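Local coordinates for luciferase-like monooxygenase (Streptomyces bottropensis, PDB 4US5), which probably acts as a flavin-utilising monooxygenase of the bacterial luciferase family, inserting oxygen into an organic substrate, at residues B[291-299]-B[327-335]; B[199-207]-B[217-225]. All coordinates share one frame; numbering follows the deposited sequence.

Overall arrangement
Both contacts lie where the outer helices of the TIM barrel meet one another or its wall, and strand 221-229 takes part in one and backs the other. In interaction 2 that strand is itself a partner, packed against the crossover helix 199-209; in interaction 1 two consecutive outer helices, 291-305 and 319-332, meet each other above it. Interaction 2 is the more buried, an apolar helix-on-strand seam closed by a single hydrogen bond across it. Interaction 1 is only partly buried: leucine, valine and phenylalanine fill its inner side, while charges and a bridging water occupy its outer rim. The two sites, centred about 21 Å apart, touch where L298 CD2 meets V225 CG2 at 4.0 Å.

Interaction 1: residues B[291-299]-B[327-335]; sequences PDRVRDQLT and RLLAEAFEL
P291, the first residue of helix 291-305, packs against helix 319-332, the next helix in the outer layer of the TIM barrel. The two segments cross at -62°, their axes approaching to 9.6 Å. In the first turn a proline costs nothing, as its nitrogen needs no helical acceptor; its CB meets A332 CB at 4.2 Å, and CG reaches L328 CB. A332 is small enough to let the backbones close in here. V294 turns toward helix 319-332, and its CG2 touches L329 CD2 at 3.7 Å, the branched side chains crossing nearly at right angles; it also rests on C229 of strand 221-229.

R295 serves with both its aliphatic stem and its guanidinium. Its CG lies 4.2 Å above one face of the F333 ring, toward the rim, while the extended first torsion (CG anti to the backbone N, chi1 176°) and a bend at chi3 carry the guanidinium outward. There NE and NH2 grip D296 OD1 side-on, close to the guanidinium plane. D292 OD1, well out of that plane, adds charge attraction to NH1, which also donates a hydrogen bond to a water that in turn donates to A332 O. This carbonyl lies in the last turn of helix 319-332, which closes in a Schellman motif with E334 at C-prime. With an alanine here, D292 and D296 would probably be left without the positive charge between them, the water bridge would go and one face of F333 would lose cover.

L298, a leucine turned to the core, brings CB to the edge of the F333 ring, 4.0 Å from CZ, and CD1 toward L329. At T299, OG1 passes F333 CE2 obliquely at 3.9 Å and donates to R295 O at 2.8 Å, from the opposite face of that carbonyl to T299 N.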
loop_
_atom_site.group_PDB
_atom_site.type_symbol
_atom_site.label_atom_id
_atom_site.label_comp_id
_atom_site.label_asym_id
_atom_site.label_seq_id
_atom_site.Cartn_x
_atom_site.Cartn_y
_atom_site.Cartn_z
ATOM N N PRO B 291 10.281 -3.722 -34.956
ATOM C CA PRO B 291 8.910 -4.065 -34.684
ATOM C C PRO B 291 8.437 -5.324 -35.405
ATOM O O PRO B 291 7.811 -6.193 -34.780
ATOM C CB PRO B 291 8.128 -2.832 -35.181
ATOM C CG PRO B 291 9.095 -1.723 -35.084
ATOM C CD PRO B 291 10.409 -2.336 -35.450
ATOM N N ASP B 292 8.721 -5.433 -36.699
ATOM C CA ASP B 292 8.309 -6.630 -37.453
ATOM C C ASP B 292 8.943 -7.883 -36.893
ATOM O O ASP B 292 8.284 -8.896 -36.755
ATOM C CB ASP B 292 8.669 -6.503 -38.941
ATOM C CG ASP B 292 7.719 -5.607 -39.698
ATOM O OD1 ASP B 292 6.705 -5.129 -39.106
ATOM O OD2 ASP B 292 8.026 -5.319 -40.877
ATOM N N ARG B 293 10.217 -7.829 -36.570
ATOM C CA ARG B 293 10.920 -9.030 -36.092
ATOM C C ARG B 293 10.349 -9.483 -34.743
ATOM O O ARG B 293 10.059 -10.662 -34.557
ATOM C CB ARG B 293 12.429 -8.806 -35.957
ATOM C CG ARG B 293 13.165 -10.047 -35.453
ATOM C CD ARG B 293 14.625 -9.824 -35.082
ATOM N NE ARG B 293 15.385 -9.372 -36.225
ATOM C CZ ARG B 293 15.787 -10.158 -37.225
ATOM N NH1 ARG B 293 15.505 -11.466 -37.230
ATOM N NH2 ARG B 293 16.478 -9.629 -38.238
ATOM N N VAL B 294 10.199 -8.542 -33.814
ATOM C CA VAL B 294 9.678 -8.910 -32.492
ATOM C C VAL B 294 8.223 -9.358 -32.608
ATOM O O VAL B 294 7.847 -10.321 -31.989
ATOM C CB VAL B 294 9.922 -7.857 -31.368
ATOM C CG1 VAL B 294 11.372 -7.383 -31.394
ATOM C CG2 VAL B 294 8.998 -6.691 -31.519
ATOM N N ARG B 295 7.432 -8.712 -33.469
ATOM C CA ARG B 295 6.022 -9.090 -33.648
ATOM C C ARG B 295 5.934 -10.544 -34.113
ATOM O O ARG B 295 5.197 -11.365 -33.546
ATOM C CB ARG B 295 5.344 -8.162 -34.666
ATOM C CG ARG B 295 3.905 -8.542 -34.990
ATOM C CD ARG B 295 3.461 -7.950 -36.335
ATOM N NE ARG B 295 4.244 -8.509 -37.431
ATOM C CZ ARG B 295 4.408 -7.962 -38.631
ATOM N NH1 ARG B 295 3.854 -6.796 -38.938
ATOM N NH2 ARG B 295 5.146 -8.589 -39.541
ATOM N N ASP B 296 6.745 -10.873 -35.112
ATOM C CA ASP B 296 6.694 -12.235 -35.685
ATOM C C ASP B 296 7.138 -13.275 -34.664
ATOM O O ASP B 296 6.502 -14.327 -34.513
ATOM C CB ASP B 296 7.563 -12.310 -36.943
ATOM C CG ASP B 296 6.987 -11.525 -38.111
ATOM O OD1 ASP B 296 5.812 -11.083 -38.052
ATOM O OD2 ASP B 296 7.718 -11.326 -39.092
ATOM N N GLN B 297 8.232 -13.001 -33.960
ATOM C CA GLN B 297 8.743 -13.930 -32.962
ATOM C C GLN B 297 7.721 -14.139 -31.847
ATOM O O GLN B 297 7.444 -15.268 -31.418
ATOM C CB GLN B 297 10.065 -13.410 -32.386
ATOM C CG GLN B 297 10.683 -14.277 -31.312
ATOM C CD GLN B 297 11.174 -15.635 -31.849
ATOM O OE1 GLN B 297 12.267 -15.732 -32.386
ATOM N NE2 GLN B 297 10.350 -16.674 -31.707
ATOM N N LEU B 298 7.161 -13.038 -31.355
ATOM C CA LEU B 298 6.258 -13.113 -30.224
ATOM C C LEU B 298 4.944 -13.776 -30.589
ATOM O O LEU B 298 4.385 -14.521 -29.807
ATOM C CB LEU B 298 5.994 -11.703 -29.645
ATOM C CG LEU B 298 7.171 -11.060 -28.930
ATOM C CD1 LEU B 298 6.887 -9.571 -28.686
ATOM C CD2 LEU B 298 7.454 -11.763 -27.613
ATOM N N THR B 299 4.488 -13.546 -31.813
ATOM C CA THR B 299 3.263 -14.170 -32.299
ATOM C C THR B 299 3.417 -15.711 -32.375
ATOM O O THR B 299 2.512 -16.450 -31.987
ATOM C CB THR B 299 2.837 -13.577 -33.655
ATOM O OG1 THR B 299 2.507 -12.198 -33.470
ATOM C CG2 THR B 299 1.600 -14.298 -34.190
ATOM N N ARG B 327 5.783 1.894 -27.236
ATOM C CA ARG B 327 5.020 2.550 -28.300
ATOM C C ARG B 327 5.069 1.739 -29.594
ATOM O O ARG B 327 4.058 1.492 -30.213
ATOM C CB ARG B 327 5.604 3.925 -28.599
ATOM C CG ARG B 327 5.136 4.992 -27.683
ATOM C CD ARG B 327 5.199 6.348 -28.402
ATOM N NE ARG B 327 5.193 7.425 -27.452
ATOM C CZ ARG B 327 4.086 8.034 -27.043
ATOM N NH1 ARG B 327 2.903 7.666 -27.526
ATOM N NH2 ARG B 327 4.164 9.018 -26.142
ATOM N N LEU B 328 6.252 1.311 -29.957
ATOM C CA LEU B 328 6.441 0.527 -31.201
ATOM C C LEU B 328 5.730 -0.807 -31.127
ATOM O O LEU B 328 5.098 -1.250 -32.101
ATOM C CB LEU B 328 7.922 0.314 -31.483
ATOM C CG LEU B 328 8.737 1.524 -31.861
ATOM C CD1 LEU B 328 10.209 1.173 -31.836
ATOM C CD2 LEU B 328 8.317 2.092 -33.234
ATOM N N LEU B 329 5.732 -1.431 -29.940
ATOM C CA LEU B 329 5.004 -2.677 -29.756
ATOM C C LEU B 329 3.478 -2.523 -29.888
ATOM O O LEU B 329 2.810 -3.367 -30.483
ATOM C CB LEU B 329 5.329 -3.319 -28.384
ATOM C CG LEU B 329 6.666 -3.992 -28.233
ATOM C CD1 LEU B 329 6.943 -4.308 -26.750
ATOM C CD2 LEU B 329 6.682 -5.258 -29.076
ATOM N N ALA B 330 2.926 -1.478 -29.291
ATOM C CA ALA B 330 1.522 -1.228 -29.404
ATOM C C ALA B 330 1.117 -1.112 -30.887
ATOM O O ALA B 330 0.055 -1.597 -31.282
ATOM C CB ALA B 330 1.140 0.044 -28.674
ATOM N N GLU B 331 1.914 -0.399 -31.650
ATOM C CA GLU B 331 1.646 -0.192 -33.110
ATOM C C GLU B 331 1.790 -1.545 -33.857
ATOM O O GLU B 331 0.917 -1.945 -34.611
ATOM C CB GLU B 331 2.634 0.832 -33.662
ATOM C CG GLU B 331 2.485 1.154 -35.152
ATOM C CD GLU B 331 3.599 2.082 -35.689
ATOM O OE1 GLU B 331 4.695 2.190 -35.075
ATOM O OE2 GLU B 331 3.376 2.696 -36.758
ATOM N N ALA B 332 2.830 -2.293 -33.535
ATOM C CA ALA B 332 3.024 -3.597 -34.184
ATOM C C ALA B 332 1.905 -4.591 -33.912
ATOM O O ALA B 332 1.549 -5.388 -34.786
ATOM C CB ALA B 332 4.363 -4.184 -33.777
ATOM N N PHE B 333 1.326 -4.558 -32.713
ATOM C CA PHE B 333 0.219 -5.435 -32.361
ATOM C C PHE B 333 -1.167 -4.802 -32.564
ATOM O O PHE B 333 -2.171 -5.366 -32.144
ATOM C CB PHE B 333 0.411 -5.955 -30.931
ATOM C CG PHE B 333 1.461 -7.005 -30.835
ATOM C CD1 PHE B 333 2.810 -6.657 -30.769
ATOM C CD2 PHE B 333 1.121 -8.331 -30.953
ATOM C CE1 PHE B 333 3.777 -7.627 -30.718
ATOM C CE2 PHE B 333 2.100 -9.296 -30.918
ATOM C CZ PHE B 333 3.418 -8.938 -30.818
ATOM N N GLU B 334 -1.191 -3.661 -33.226
ATOM C CA GLU B 334 -2.442 -3.029 -33.645
ATOM C C GLU B 334 -3.354 -2.723 -32.464
ATOM O O GLU B 334 -4.572 -2.937 -32.520
ATOM C CB GLU B 334 -3.161 -3.903 -34.730
ATOM C CG GLU B 334 -2.334 -3.929 -36.003
ATOM C CD GLU B 334 -2.865 -4.885 -37.090
ATOM O OE1 GLU B 334 -3.987 -5.457 -36.978
ATOM O OE2 GLU B 334 -2.140 -5.083 -38.036
ATOM N N LEU B 335 -2.751 -2.280 -31.365
ATOM C CA LEU B 335 -3.544 -1.951 -30.193
ATOM C C LEU B 335 -4.475 -0.761 -30.526
ATOM O O LEU B 335 -4.054 0.210 -31.150
ATOM C CB LEU B 335 -2.655 -1.599 -29.002
ATOM C CG LEU B 335 -2.349 -2.749 -28.024
ATOM C CD1 LEU B 335 -1.747 -3.927 -28.762
ATOM C CD2 LEU B 335 -1.448 -2.271 -26.914
HETATM O O HOH W 1 2.114 -5.201 -37.362
#

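Interaction 2: residues B[199-207]-B[217-225]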
loop_
_atom_site.group_PDB
_atom_site.type_symbol
_atom_site.label_atom_id
_atom_site.label_comp_id
_atom_site.label_asym_id
_atom_site.label_seq_id
_atom_site.Cartn_x
_atom_site.Cartn_y
_atom_site.Cartn_z
ATOM N N THR B 199 9.109 -23.302 -21.214
ATOM C CA THR B 199 7.941 -22.520 -21.583
ATOM C C THR B 199 6.872 -23.338 -22.296
ATOM O O THR B 199 5.708 -23.342 -21.902
ATOM C CB THR B 199 8.357 -21.336 -22.483
ATOM O OG1 THR B 199 9.369 -20.570 -21.805
ATOM C CG2 THR B 199 7.152 -20.444 -22.791
ATOM N N ARG B 200 7.258 -24.025 -23.364
ATOM C CA ARG B 200 6.295 -24.809 -24.116
ATOM C C ARG B 200 5.625 -25.873 -23.252
ATOM O O ARG B 200 4.387 -25.987 -23.233
ATOM C CB ARG B 200 6.964 -25.431 -25.350
ATOM C CG ARG B 200 6.012 -26.293 -26.173
ATOM C CD ARG B 200 6.731 -26.871 -27.356
ATOM N NE ARG B 200 7.011 -25.889 -28.414
ATOM C CZ ARG B 200 6.145 -25.495 -29.335
ATOM N NH1 ARG B 200 4.899 -25.920 -29.327
ATOM N NH2 ARG B 200 6.518 -24.663 -30.273
ATOM N N GLU B 201 6.406 -26.617 -22.503
ATOM C CA GLU B 201 5.853 -27.679 -21.651
ATOM C C GLU B 201 4.924 -27.124 -20.587
ATOM O O GLU B 201 3.839 -27.681 -20.334
ATOM C CB GLU B 201 6.967 -28.518 -20.990
ATOM C CG GLU B 201 6.450 -29.627 -20.090
ATOM C CD GLU B 201 7.529 -30.420 -19.362
ATOM O OE1 GLU B 201 8.732 -30.228 -19.624
ATOM O OE2 GLU B 201 7.160 -31.255 -18.520
ATOM N N ALA B 202 5.349 -26.044 -19.933
ATOM C CA ALA B 202 4.558 -25.433 -18.878
ATOM C C ALA B 202 3.209 -24.955 -19.376
ATOM O O ALA B 202 2.199 -25.241 -18.754
ATOM C CB ALA B 202 5.327 -24.288 -18.214
HETATM N N MSE B 203 3.185 -24.261 -20.502
HETATM C CA MSE B 203 1.965 -23.726 -21.036
HETATM C C MSE B 203 1.070 -24.858 -21.559
HETATM O O MSE B 203 -0.148 -24.803 -21.429
HETATM C CB MSE B 203 2.249 -22.663 -22.078
HETATM C CG MSE B 203 3.008 -21.463 -21.447
HETATM SE SE MSE B 203 1.753 -20.354 -20.393
HETATM C CE MSE B 203 1.173 -19.161 -21.840
ATOM N N ASP B 204 1.678 -25.888 -22.143
ATOM C CA ASP B 204 0.904 -27.108 -22.550
ATOM C C ASP B 204 0.256 -27.761 -21.336
ATOM O O ASP B 204 -0.929 -28.083 -21.369
ATOM C CB ASP B 204 1.823 -28.118 -23.245
ATOM C CG ASP B 204 2.137 -27.737 -24.689
ATOM O OD1 ASP B 204 1.484 -26.828 -25.220
ATOM O OD2 ASP B 204 3.055 -28.356 -25.289
ATOM N N THR B 205 1.042 -27.948 -20.280
ATOM C CA THR B 205 0.592 -28.575 -19.036
ATOM C C THR B 205 -0.534 -27.816 -18.370
ATOM O O THR B 205 -1.546 -28.408 -17.934
ATOM C CB THR B 205 1.759 -28.725 -18.052
ATOM O OG1 THR B 205 2.718 -29.620 -18.622
ATOM C CG2 THR B 205 1.312 -29.291 -16.716
ATOM N N TYR B 206 -0.400 -26.491 -18.312
ATOM C CA TYR B 206 -1.451 -25.643 -17.769
ATOM C C TYR B 206 -2.790 -25.889 -18.460
ATOM O O TYR B 206 -3.824 -26.083 -17.799
ATOM C CB TYR B 206 -1.079 -24.143 -17.916
ATOM C CG TYR B 206 -2.176 -23.216 -17.521
ATOM C CD1 TYR B 206 -2.678 -23.219 -16.220
ATOM C CD2 TYR B 206 -2.680 -22.287 -18.398
ATOM C CE1 TYR B 206 -3.692 -22.346 -15.837
ATOM C CE2 TYR B 206 -3.684 -21.415 -18.022
ATOM C CZ TYR B 206 -4.184 -21.441 -16.745
ATOM O OH TYR B 206 -5.186 -20.558 -16.389
ATOM N N ARG B 207 -2.774 -25.863 -19.777
ATOM C CA ARG B 207 -3.970 -26.051 -20.571
ATOM C C ARG B 207 -4.518 -27.465 -20.461
ATOM O O ARG B 207 -5.717 -27.637 -20.278
ATOM C CB ARG B 207 -3.729 -25.684 -22.030
ATOM C CG ARG B 207 -3.657 -24.171 -22.230
ATOM C CD ARG B 207 -3.336 -23.800 -23.647
ATOM N NE ARG B 207 -1.993 -24.234 -23.990
ATOM C CZ ARG B 207 -1.505 -24.235 -25.211
ATOM N NH1 ARG B 207 -2.250 -23.794 -26.228
ATOM N NH2 ARG B 207 -0.261 -24.659 -25.420
ATOM N N PRO B 217 -13.853 -20.545 -16.088
ATOM C CA PRO B 217 -14.303 -21.789 -16.725
ATOM C C PRO B 217 -13.298 -22.397 -17.688
ATOM O O PRO B 217 -13.365 -23.589 -17.958
ATOM C CB PRO B 217 -15.542 -21.353 -17.489
ATOM C CG PRO B 217 -15.301 -19.932 -17.818
ATOM C CD PRO B 217 -14.590 -19.385 -16.601
ATOM N N SER B 218 -12.395 -21.570 -18.225
ATOM C CA SER B 218 -11.397 -22.036 -19.206
ATOM C C SER B 218 -9.988 -21.485 -18.848
ATOM O O SER B 218 -9.881 -20.505 -18.077
ATOM C CB SER B 218 -11.826 -21.600 -20.601
ATOM O OG SER B 218 -12.073 -20.216 -20.620
ATOM N N PRO B 219 -8.919 -22.116 -19.363
ATOM C CA PRO B 219 -7.564 -21.616 -19.092
ATOM C C PRO B 219 -7.429 -20.158 -19.499
ATOM O O PRO B 219 -8.012 -19.732 -20.490
ATOM C CB PRO B 219 -6.671 -22.511 -19.961
ATOM C CG PRO B 219 -7.491 -23.739 -20.225
ATOM C CD PRO B 219 -8.907 -23.282 -20.268
ATOM N N ARG B 220 -6.685 -19.383 -18.716
ATOM C CA ARG B 220 -6.426 -17.991 -19.037
ATOM C C ARG B 220 -4.906 -17.756 -18.944
ATOM O O ARG B 220 -4.415 -17.344 -17.922
ATOM C CB ARG B 220 -7.172 -17.089 -18.061
ATOM C CG ARG B 220 -8.690 -17.256 -18.109
ATOM C CD ARG B 220 -9.360 -16.415 -19.202
ATOM N NE ARG B 220 -8.712 -15.115 -19.372
ATOM C CZ ARG B 220 -8.849 -14.090 -18.530
ATOM N NH1 ARG B 220 -9.597 -14.209 -17.441
ATOM N NH2 ARG B 220 -8.222 -12.937 -18.773
ATOM N N PRO B 221 -4.170 -18.095 -20.008
ATOM C CA PRO B 221 -2.726 -18.005 -19.984
ATOM C C PRO B 221 -2.185 -16.652 -20.469
ATOM O O PRO B 221 -2.599 -16.140 -21.521
ATOM C CB PRO B 221 -2.285 -19.158 -20.925
ATOM C CG PRO B 221 -3.529 -19.693 -21.574
ATOM C CD PRO B 221 -4.643 -18.758 -21.240
ATOM N N ILE B 222 -1.214 -16.131 -19.729
ATOM C CA ILE B 222 -0.405 -14.997 -20.138
ATOM C C ILE B 222 1.042 -15.483 -20.234
ATOM O O ILE B 222 1.497 -16.257 -19.384
ATOM C CB ILE B 222 -0.486 -13.865 -19.065
ATOM C CG1 ILE B 222 -1.842 -13.180 -19.172
ATOM C CG2 ILE B 222 0.645 -12.865 -19.224
ATOM C CD1 ILE B 222 -2.037 -12.035 -18.189
ATOM N N LEU B 223 1.772 -14.998 -21.225
ATOM C CA LEU B 223 3.189 -15.239 -21.319
ATOM C C LEU B 223 3.970 -13.954 -20.995
ATOM O O LEU B 223 3.793 -12.950 -21.681
ATOM C CB LEU B 223 3.517 -15.683 -22.733
ATOM C CG LEU B 223 4.865 -16.319 -22.996
ATOM C CD1 LEU B 223 5.034 -17.590 -22.186
ATOM C CD2 LEU B 223 5.007 -16.593 -24.480
ATOM N N SER B 224 4.763 -13.978 -19.926
ATOM C CA SER B 224 5.620 -12.852 -19.591
ATOM C C SER B 224 6.938 -12.977 -20.292
ATOM O O SER B 224 7.620 -14.013 -20.187
ATOM C CB SER B 224 5.795 -12.704 -18.090
ATOM O OG SER B 224 4.528 -12.507 -17.511
ATOM N N VAL B 225 7.307 -11.918 -20.986
ATOM C CA VAL B 225 8.450 -11.886 -21.871
ATOM C C VAL B 225 9.177 -10.569 -21.688
ATOM O O VAL B 225 8.546 -9.534 -21.529
ATOM C CB VAL B 225 8.040 -12.000 -23.360
ATOM C CG1 VAL B 225 7.673 -13.433 -23.714
ATOM C CG2 VAL B 225 6.902 -11.049 -23.713
#
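The selenomethionine M203 puts its terminal methyl at the middle of the apolar seam: CE lies 3.6 Å from P221 CB and more loosely against L223 CD1. Bends at both chi2 and chi3 fold this chain down from the helix onto the strand, as the unbranched, flexible methionine it replaces would probably also do. One turn earlier, T199 CG2 meets the same leucine methyl, L223 CD1, at 3.6 Å, the two side chains crossing almost perpendicularly. The threonine thus turns its methyl to the strand, while its hydroxyl is bonded to H192.

Farther along the helix, Y206 brings the CD2-CE2 edge of its ring to the chain at P219 to P221. CG stands opposite the backbone N (chi1 173°), which sends the ring out toward the two prolines. P221 CG lies at the ring's edge, in its plane, and P219 CB approaches CE2 obliquely at 3.7 Å. Rigid, apolar prolines fit this place, giving the edge of the tyrosine firm carbon neighbours. P219 CB also meets the aliphatic part of R207, with CG 4.1 Å away.

At the polar edge R220 N donates to Y206 OH at 3.0 Å, nearly straight at 170°, and the hydroxyl is also bonded to L186 O, so two partners hold the buried tip. R207 curls back along its own helix: NE bonds to M203 O, and NH2 forms a 2.8 Å salt bridge with D204 OD1. The CB bond of R220 is directed away from the helix; NE pairs with E308, and NH1 with a sulfonate probably from the crystallisation liquor.

Helix and strand run nearly antiparallel, at 165°, as successive arms of the beta-alpha-beta crossover made by strand 188-191, helix 199-209 and strand 221-229; helices 175-184 and 291-305 flank the crossover helix.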